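PDB 4DQN: putative branched-chain amino acid aminotransferase IlvE from Streptococcus mutans, which transfers the amino group between branched-chain amino acids and 2-oxoglutarate with the help of pyridoxal 5'-phosphate, probably serving leucine, isoleucine and valine synthesis. Local coordinates for the interface of chains A and B. Residues are numbered along the deposited sequence; one frame, centred on the assembly and turned at random. Chains: chain A/B, Putative branched-chain amino acid aminotransferase IlvE.

The interface of chains A and B. Residues chain A 49-50, 55, 140; chain B 18, 45, 132, 153.
The phenol OH of B:Tyr18 donates a short hydrogen bond, 2.5 Å, to the carboxylate oxygen OE2 of A:Glu49. It reaches OE2 on the anti side, 21° out of the carboxylate plane, and the tyrosine ring stands steeply to that plane. A tyrosine suits this place: its hydroxyl can donate to the acid while its ring serves as an apolar surface. CB of A:Ser50 rests over a face of that ring, 4.0 Å from the centroid, a small side chain that probably allows the loop to approach this closely.

B:Phe153 supplies the flat platform beneath A:Glu49. The carboxylate lies nearly parallel to the phenyl plane, 11° away, with CD of A:Glu49 3.5 Å from CG of B:Phe153, and CG of A:Glu49 sits over the middle of the ring. Turning CG of A:Glu49 between its backbone N and carbonyl carbon (chi1 64°), with the chain extended beyond, lays stem and acid along the phenyl face. The stacked ring and the phenol bond together should limit rotation of the carboxylate.

A:His55 steadies the backbone of the same glutamate. Its NE2 gives A:Glu49 O a nearly straight hydrogen bond of 2.7 Å, in the imidazole plane. An imidazole can make this bond and still pack apolarly: the CZ corner of B:Phe153 meets its CE1–NE2 edge, the planes nearly perpendicular, while CD1 of B:Leu132 lies over one imidazole face, 3.9 Å from the centroid. Branched B:Leu45 packs its CD1 against CA of A:Glu49. A:Ile140 fills the corner between two rings, CD1 at the CE2–CZ rim of B:Phe153 and CG1 against CB of B:Tyr18; water links the backbone N of A:Ile140 and of B:Tyr18.

In this two-fold symmetric dimer, the loop of A:Glu49 and A:Ser50 and helix 52-55 dock against the partner's strands 44-48, 126-136 and 147-157; the loops of A:Ile140 and B:Tyr18 close the other side, and patch and twin help hold the dimer together.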
loop_
_atom_site.group_PDB
_atom_site.type_symbol
_atom_site.label_atom_id
_atom_site.label_comp_id
_atom_site.label_asym_id
_atom_site.label_seq_id
_atom_site.Cartn_x
_atom_site.Cartn_y
_atom_site.Cartn_z
ATOM N N GLU A 49 -16.480 -4.358 -5.070
ATOM C CA GLU A 49 -15.663 -5.339 -4.373
ATOM C C GLU A 49 -14.312 -5.508 -5.076
ATOM O O GLU A 49 -13.342 -5.999 -4.490
ATOM C CB GLU A 49 -16.397 -6.694 -4.328
ATOM C CG GLU A 49 -16.628 -7.317 -5.713
ATOM C CD GLU A 49 -17.581 -8.484 -5.668
ATOM O OE1 GLU A 49 -17.959 -8.883 -4.548
ATOM O OE2 GLU A 49 -17.955 -9.009 -6.745
ATOM N N SER A 50 -14.255 -5.104 -6.341
ATOM C CA SER A 50 -13.044 -5.259 -7.132
ATOM C C SER A 50 -12.283 -3.948 -7.319
ATOM O O SER A 50 -11.461 -3.843 -8.243
ATOM C CB SER A 50 -13.409 -5.815 -8.505
ATOM O OG SER A 50 -12.248 -6.341 -9.104
ATOM N N HIS A 55 -7.532 -3.699 -3.628
ATOM C CA HIS A 55 -6.677 -4.833 -4.007
ATOM C C HIS A 55 -5.234 -4.445 -4.284
ATOM O O HIS A 55 -4.307 -5.159 -3.905
ATOM C CB HIS A 55 -7.259 -5.566 -5.227
ATOM C CG HIS A 55 -8.610 -6.156 -4.970
ATOM N ND1 HIS A 55 -8.806 -7.499 -4.728
ATOM C CD2 HIS A 55 -9.834 -5.575 -4.886
ATOM C CE1 HIS A 55 -10.093 -7.721 -4.517
ATOM N NE2 HIS A 55 -10.737 -6.566 -4.602
ATOM N N ILE A 140 -9.506 -6.745 -11.953
ATOM C CA ILE A 140 -8.914 -7.925 -11.321
ATOM C C ILE A 140 -7.412 -8.168 -11.621
ATOM O O ILE A 140 -6.646 -8.434 -10.705
ATOM C CB ILE A 140 -9.809 -9.183 -11.444
ATOM C CG1 ILE A 140 -10.805 -9.201 -10.276
ATOM C CG2 ILE A 140 -8.976 -10.461 -11.365
ATOM C CD1 ILE A 140 -10.129 -9.338 -8.893
ATOM N N TYR B 18 -12.383 -9.089 -14.225
ATOM C CA TYR B 18 -13.512 -9.163 -13.306
ATOM C C TYR B 18 -14.793 -9.508 -14.042
ATOM O O TYR B 18 -15.042 -8.992 -15.129
ATOM C CB TYR B 18 -13.706 -7.811 -12.604
ATOM C CG TYR B 18 -14.877 -7.827 -11.632
ATOM C CD1 TYR B 18 -14.767 -8.465 -10.391
ATOM C CD2 TYR B 18 -16.094 -7.231 -11.960
ATOM C CE1 TYR B 18 -15.840 -8.491 -9.494
ATOM C CE2 TYR B 18 -17.171 -7.254 -11.070
ATOM C CZ TYR B 18 -17.034 -7.884 -9.843
ATOM O OH TYR B 18 -18.110 -7.919 -8.966
ATOM N N LEU B 45 -19.246 -3.051 -1.896
ATOM C CA LEU B 45 -18.904 -2.996 -0.480
ATOM C C LEU B 45 -19.274 -1.630 0.046
ATOM O O LEU B 45 -19.063 -0.621 -0.627
ATOM C CB LEU B 45 -17.415 -3.265 -0.246
ATOM C CG LEU B 45 -16.924 -4.681 -0.568
ATOM C CD1 LEU B 45 -15.407 -4.698 -0.618
ATOM C CD2 LEU B 45 -17.422 -5.689 0.468
ATOM N N LEU B 132 -10.443 -11.344 -0.084
ATOM C CA LEU B 132 -9.973 -10.007 0.225
ATOM C C LEU B 132 -10.222 -9.777 1.700
ATOM O O LEU B 132 -11.296 -10.120 2.209
ATOM C CB LEU B 132 -10.763 -8.975 -0.585
ATOM C CG LEU B 132 -10.564 -7.488 -0.286
ATOM C CD1 LEU B 132 -9.228 -7.009 -0.829
ATOM C CD2 LEU B 132 -11.686 -6.675 -0.887
ATOM N N PHE B 153 -14.988 -13.287 -3.679
ATOM C CA PHE B 153 -15.776 -13.263 -4.903
ATOM C C PHE B 153 -15.051 -14.018 -6.016
ATOM O O PHE B 153 -13.865 -14.339 -5.885
ATOM C CB PHE B 153 -16.168 -11.836 -5.327
ATOM C CG PHE B 153 -15.011 -10.899 -5.566
ATOM C CD1 PHE B 153 -14.474 -10.158 -4.516
ATOM C CD2 PHE B 153 -14.516 -10.697 -6.850
ATOM C CE1 PHE B 153 -13.431 -9.269 -4.732
ATOM C CE2 PHE B 153 -13.463 -9.813 -7.082
ATOM C CZ PHE B 153 -12.923 -9.083 -6.023
HETATM O O HOH W 1 -10.820 -6.691 -14.802
#